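Local structure of mitogen-activated protein kinase, putative (Map kinase-like protein) (Leishmania major, 3PG1) at residues Pro264-Arg267 with Asp268-Arg271. The protein probably acts as a serine/threonine protein kinase of the MAP kinase family, binding ATP and transferring phosphate to protein substrates. Numbering follows the deposited sequence.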
loop_
_atom_site.group_PDB
_atom_site.type_symbol
_atom_site.label_atom_id
_atom_site.label_comp_id
_atom_site.label_asym_id
_atom_site.label_seq_id
_atom_site.Cartn_x
_atom_site.Cartn_y
_atom_site.Cartn_z
ATOM N N PRO A 264 -16.335 -6.407 -19.585
ATOM C CA PRO A 264 -16.759 -6.972 -20.887
ATOM C C PRO A 264 -15.593 -7.310 -21.832
ATOM O O PRO A 264 -15.671 -8.301 -22.546
ATOM C CB PRO A 264 -17.635 -5.861 -21.478
ATOM C CG PRO A 264 -18.167 -5.147 -20.307
ATOM C CD PRO A 264 -17.010 -5.114 -19.331
ATOM N N SER A 265 -14.523 -6.501 -21.824
ATOM C CA SER A 265 -13.319 -6.717 -22.650
ATOM C C SER A 265 -12.593 -7.995 -22.206
ATOM O O SER A 265 -12.157 -8.769 -23.052
ATOM C CB SER A 265 -12.364 -5.535 -22.522
ATOM O OG SER A 265 -12.911 -4.354 -23.083
ATOM N N ALA A 266 -12.471 -8.215 -20.864
ATOM C CA ALA A 266 -11.792 -9.390 -20.308
ATOM C C ALA A 266 -12.534 -10.688 -20.588
ATOM O O ALA A 266 -11.892 -11.706 -20.872
ATOM C CB ALA A 266 -11.529 -9.221 -18.832
ATOM N N ARG A 267 -13.884 -10.645 -20.560
ATOM C CA ARG A 267 -14.753 -11.783 -20.910
ATOM C C ARG A 267 -14.498 -12.184 -22.348
ATOM O O ARG A 267 -14.426 -13.376 -22.656
ATOM C CB ARG A 267 -16.230 -11.397 -20.804
ATOM C CG ARG A 267 -16.780 -11.508 -19.421
ATOM C CD ARG A 267 -18.114 -10.805 -19.347
ATOM N NE ARG A 267 -18.335 -10.175 -18.034
ATOM C CZ ARG A 267 -19.229 -9.217 -17.842
ATOM N NH1 ARG A 267 -19.950 -8.754 -18.860
ATOM N NH2 ARG A 267 -19.403 -8.700 -16.633
ATOM N N ASP A 268 -14.365 -11.187 -23.243
ATOM C CA ASP A 268 -14.084 -11.479 -24.645
ATOM C C ASP A 268 -12.668 -12.040 -24.824
ATOM O O ASP A 268 -12.471 -12.887 -25.682
ATOM C CB ASP A 268 -14.307 -10.243 -25.513
ATOM C CG ASP A 268 -15.773 -9.911 -25.765
ATOM O OD1 ASP A 268 -16.616 -10.851 -25.737
ATOM O OD2 ASP A 268 -16.070 -8.724 -26.045
ATOM N N TYR A 269 -11.697 -11.594 -24.021
ATOM C CA TYR A 269 -10.337 -12.141 -24.117
ATOM C C TYR A 269 -10.333 -13.640 -23.759
ATOM O O TYR A 269 -9.584 -14.410 -24.331
ATOM C CB TYR A 269 -9.382 -11.462 -23.095
ATOM C CG TYR A 269 -9.076 -9.986 -23.300
ATOM C CD1 TYR A 269 -9.149 -9.401 -24.563
ATOM C CD2 TYR A 269 -8.659 -9.191 -22.235
ATOM C CE1 TYR A 269 -8.863 -8.051 -24.752
ATOM C CE2 TYR A 269 -8.351 -7.842 -22.416
ATOM C CZ TYR A 269 -8.444 -7.280 -23.680
ATOM O OH TYR A 269 -8.150 -5.950 -23.859
ATOM N N LEU A 270 -11.150 -13.999 -22.771
ATOM C CA LEU A 270 -11.241 -15.356 -22.215
ATOM C C LEU A 270 -12.328 -16.211 -22.866
ATOM O O LEU A 270 -12.524 -17.363 -22.461
ATOM C CB LEU A 270 -11.487 -15.251 -20.693
ATOM C CG LEU A 270 -10.396 -14.566 -19.872
ATOM C CD1 LEU A 270 -10.951 -14.058 -18.564
ATOM C CD2 LEU A 270 -9.198 -15.483 -19.645
ATOM N N ARG A 271 -13.017 -15.656 -23.886
ATOM C CA ARG A 271 -14.124 -16.264 -24.638
ATOM C C ARG A 271 -13.885 -17.695 -25.133
ATOM O O ARG A 271 -14.748 -18.557 -24.938
ATOM C CB ARG A 271 -14.564 -15.331 -25.773
ATOM C CG ARG A 271 -15.959 -15.586 -26.342
ATOM C CD ARG A 271 -16.332 -14.564 -27.409
ATOM N NE ARG A 271 -15.675 -14.823 -28.696
ATOM C CZ ARG A 271 -14.554 -14.232 -29.106
ATOM N NH1 ARG A 271 -13.935 -13.346 -28.333
ATOM N NH2 ARG A 271 -14.033 -14.537 -30.291
HETATM O O HOH W 1 -18.179 -9.431 -23.083
#
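The aromatic ring of Y269 lies with one face over the backbone of the preceding turn, where the carbonyl oxygen of S265 stands 3.3 Å above the ring plane, displaced toward its CG–CD1 rim, and the amide N of A266 approaches from the same side. A266 CB just reaches the ring's border, 4.5 Å from Y269 CD2, and F239 adds an edge-to-face contact with the tyrosine. With CG anti to its own carbonyl carbon (chi1 -66°), Y269 turns its ring back toward the preceding turn. The guanidinium of R267 likewise runs back toward the start of the helix, where P264 N lies 4.3 Å above its plane, offset toward the rim; its NE and NH2 make weak hydrogen bonds with S262 OG and V259 O.

Three i to i+4 bonds hold the short helix 264-269 together. D268 N donates to P264 O at 3.2 Å, Y269 N to S265 O at 3.0 Å and L270 N to A266 O at 3.1 Å. L270 N also makes a weak 3.3 Å bond to R267 O, bent to 122°, and so shares its N-H between two carbonyls. P264 O also accepts a water 2.8 Å away, which donates weakly to D268 OD1 and so links the aspartate to the exposed first turn. A266 and L270 pack on F239 and M206, L270 also on L243.

S265 O thus accepts the Y269 N-H and also lies against the rim of the same residue's ring, while P264 O is shared between an amide and water. The chemistry is that of a short amphipathic surface helix in the kinase domain, joined to helix 239-250 by apolar side chains, the Y269–F239 ring contact and a hydrogen bond between Y269 O and Y240 OH.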